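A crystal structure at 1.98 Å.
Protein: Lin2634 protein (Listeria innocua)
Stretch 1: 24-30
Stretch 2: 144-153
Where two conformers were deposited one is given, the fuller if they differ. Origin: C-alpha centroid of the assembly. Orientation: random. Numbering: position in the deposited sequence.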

# COMPACT_ATOMS: atom_id res chain seq x y z
N PHE B 24 4.10 8.16 -12.05
CA PHE B 24 3.36 8.53 -10.85
C PHE B 24 1.96 9.03 -11.20
O PHE B 24 1.82 9.85 -12.11
N LYS B 25 0.96 8.49 -10.52
CA LYS B 25 -0.41 8.99 -10.61
C LYS B 25 -0.89 9.27 -9.20
O LYS B 25 -0.62 8.48 -8.29
N TYR B 26 -1.63 10.36 -9.01
CA TYR B 26 -2.19 10.63 -7.67
C TYR B 26 -3.22 9.56 -7.32
O TYR B 26 -3.32 9.18 -6.18
N GLN B 27 -3.99 9.09 -8.30
CA GLN B 27 -4.98 8.02 -8.11
C GLN B 27 -4.78 6.90 -9.13
O GLN B 27 -4.76 7.17 -10.34
N GLU B 28 -4.66 5.67 -8.66
CA GLU B 28 -4.56 4.48 -9.49
C GLU B 28 -5.97 3.92 -9.68
O GLU B 28 -6.85 4.16 -8.85
N HIS B 29 -6.17 3.19 -10.76
CA HIS B 29 -7.48 2.59 -11.09
C HIS B 29 -7.21 1.19 -11.57
O HIS B 29 -6.36 1.01 -12.43
N SER B 30 -7.89 0.19 -10.99
CA SER B 30 -7.71 -1.19 -11.45
C SER B 30 -8.43 -1.41 -12.77
O SER B 30 -9.30 -0.62 -13.17
N TYR B 144 -11.32 11.25 -18.50
CA TYR B 144 -11.53 11.54 -17.06
C TYR B 144 -10.29 11.22 -16.19
O TYR B 144 -9.95 11.98 -15.26
N GLU B 145 -9.65 10.10 -16.45
CA GLU B 145 -8.46 9.71 -15.66
C GLU B 145 -7.34 10.72 -15.90
O GLU B 145 -6.69 11.14 -14.98
N SER B 146 -7.12 11.11 -17.15
CA SER B 146 -6.02 12.00 -17.46
C SER B 146 -6.36 13.42 -16.98
O SER B 146 -5.49 14.16 -16.46
N PHE B 147 -7.63 13.78 -17.12
CA PHE B 147 -8.16 15.06 -16.65
C PHE B 147 -7.92 15.21 -15.16
O PHE B 147 -7.45 16.26 -14.70
N GLY B 148 -8.22 14.16 -14.41
CA GLY B 148 -8.04 14.16 -12.97
C GLY B 148 -6.60 14.46 -12.61
O GLY B 148 -6.34 15.28 -11.77
N GLU B 149 -5.67 13.80 -13.29
CA GLU B 149 -4.25 14.02 -13.03
C GLU B 149 -3.80 15.45 -13.37
O GLU B 149 -3.04 16.08 -12.60
N ILE B 150 -4.28 15.97 -14.48
CA ILE B 150 -3.91 17.30 -14.92
C ILE B 150 -4.44 18.36 -13.97
O ILE B 150 -3.74 19.33 -13.65
N GLN B 151 -5.66 18.16 -13.52
CA GLN B 151 -6.31 19.00 -12.50
C GLN B 151 -5.46 19.08 -11.25
O GLN B 151 -5.33 20.15 -10.65
N LYS B 152 -4.87 17.95 -10.86
CA LYS B 152 -4.04 17.87 -9.64
C LYS B 152 -2.62 18.34 -9.86
O LYS B 152 -1.80 18.34 -8.94
N GLY B 153 -2.32 18.78 -11.08
CA GLY B 153 -1.02 19.32 -11.42
C GLY B 153 0.06 18.24 -11.52
O GLY B 153 1.21 18.50 -11.23

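A carboxylate at the flank of a helix can serve an irregular segment as a substitute for the backbone partners that a strand or helix would supply. The packing of residues 24-30 of Lin2634 against the end of the helix at 144-151 illustrates the principle. Glu 149 lies at its centre. Its CA-to-CB bond runs sideways to the loop, but chi1 and chi2 both in the m well curl the chain so that its carboxylate comes nearer. There the two oxygens meet successive amides: Tyr 26 N donates to Glu 149 OE1 at 2.8 Å, and Gln 27 N donates to Glu 149 OE2 at 3.1 Å, both bonds nearly straight. Two backbone donors in a segment without helix or strand are thereby satisfied by one buried side chain.

Tyr 26 gives the largest covered area, slightly more than Glu 149. It points toward the helix, and with chi1 m, its ring reaches Glu 149 and Lys 152; Tyr 26 CD2 is 3.6 Å from Lys 152 CB, a nonpolar contact, while Gly 153 borders the ring at its edge. The hydroxyl finds its hydrogen-bond partner elsewhere in the structure.

Lys 152, just past the helix, also points toward the loop. With chi1 m, chi2 and chi3 t and chi4 p, its chain is extended as far as chi3 and bends at chi4, and Lys 152 NZ donates to Gln 27 OE1 at 2.9 Å. Gln 27 (m, t) starts sideways, yet its amide end approaches this ammonium. The same lysine thus contributes aliphatic packing near its root and a polar bond at its tip.

Farther along, His 29 (m) points toward the helix, with His 29 CD2 3.4 Å from Glu 145 OE2, whereas Glu 28 and Ser 30 point away.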

# COMPACT_ATOMS: atom_id res chain seq x y z
CB PHE B 24 4.07 9.65 -10.06
CG PHE B 24 3.26 10.14 -8.92
CD1 PHE B 24 3.22 9.43 -7.74
CD2 PHE B 24 2.45 11.28 -9.06
CE1 PHE B 24 2.41 9.84 -6.70
CE2 PHE B 24 1.65 11.71 -8.00
CZ PHE B 24 1.62 10.99 -6.83
CB LYS B 25 -1.36 7.96 -11.23
CG LYS B 25 -0.98 7.51 -12.63
CD LYS B 25 -1.90 6.38 -13.06
CE LYS B 25 -1.20 5.37 -13.94
NZ LYS B 25 -1.56 5.49 -15.41
CB TYR B 26 -2.78 12.04 -7.56
CG TYR B 26 -1.76 13.18 -7.63
CD1 TYR B 26 -1.04 13.58 -6.51
CD2 TYR B 26 -1.58 13.91 -8.81
CE1 TYR B 26 -0.15 14.61 -6.57
CE2 TYR B 26 -0.69 14.95 -8.87
CZ TYR B 26 0.01 15.31 -7.76
OH TYR B 26 0.90 16.35 -7.85
CB GLN B 27 -6.37 8.57 -8.34
CG GLN B 27 -6.77 9.66 -7.41
CD GLN B 27 -8.23 9.97 -7.53
OE1 GLN B 27 -8.60 11.12 -7.70
NE2 GLN B 27 -9.06 8.93 -7.50
CB GLU B 28 -3.70 3.41 -8.82
CG GLU B 28 -2.19 3.77 -8.77
CD GLU B 28 -1.37 3.24 -9.95
OE1 GLU B 28 -1.05 2.02 -9.93
OE2 GLU B 28 -1.02 4.03 -10.86
CB HIS B 29 -8.16 3.39 -12.21
CG HIS B 29 -8.28 4.85 -11.91
ND1 HIS B 29 -9.22 5.36 -11.04
CD2 HIS B 29 -7.55 5.91 -12.33
CE1 HIS B 29 -9.09 6.67 -10.96
NE2 HIS B 29 -8.07 7.04 -11.73
CB SER B 30 -8.20 -2.20 -10.43
OG SER B 30 -9.62 -2.18 -10.31
CB TYR B 144 -12.81 10.84 -16.52
CG TYR B 144 -14.03 11.71 -16.72
CD1 TYR B 144 -14.66 11.80 -17.96
CD2 TYR B 144 -14.51 12.51 -15.67
CE1 TYR B 144 -15.75 12.64 -18.16
CE2 TYR B 144 -15.60 13.35 -15.85
CZ TYR B 144 -16.22 13.39 -17.11
OH TYR B 144 -17.29 14.19 -17.31
CB GLU B 145 -7.90 8.37 -16.08
CG GLU B 145 -8.61 7.12 -15.70
CD GLU B 145 -7.92 5.88 -16.32
OE1 GLU B 145 -7.61 5.92 -17.53
OE2 GLU B 145 -7.72 4.86 -15.61
CB SER B 146 -5.68 11.93 -18.95
OG SER B 146 -6.71 12.49 -19.75
CB PHE B 147 -9.66 15.13 -16.97
CG PHE B 147 -10.33 16.38 -16.51
CD1 PHE B 147 -10.35 17.50 -17.32
CD2 PHE B 147 -10.95 16.44 -15.28
CE1 PHE B 147 -10.98 18.70 -16.90
CE2 PHE B 147 -11.59 17.62 -14.84
CZ PHE B 147 -11.59 18.75 -15.66
CB GLU B 149 -3.41 12.96 -13.76
CG GLU B 149 -3.69 11.51 -13.23
CD GLU B 149 -3.38 11.33 -11.73
OE1 GLU B 149 -2.33 11.81 -11.28
OE2 GLU B 149 -4.17 10.67 -11.01
CB ILE B 150 -4.45 17.58 -16.34
CG1 ILE B 150 -3.73 16.68 -17.35
CG2 ILE B 150 -4.26 19.05 -16.71
CD1 ILE B 150 -4.51 16.50 -18.64
CB GLN B 151 -7.65 18.40 -12.10
CG GLN B 151 -8.78 19.35 -12.18
CD GLN B 151 -10.10 18.69 -11.82
OE1 GLN B 151 -10.31 17.48 -12.04
NE2 GLN B 151 -11.01 19.48 -11.25
CB LYS B 152 -4.07 16.45 -9.08
CG LYS B 152 -5.43 15.98 -8.63
CD LYS B 152 -5.32 14.52 -8.11
CE LYS B 152 -6.58 13.95 -7.55
NZ LYS B 152 -7.59 13.68 -8.63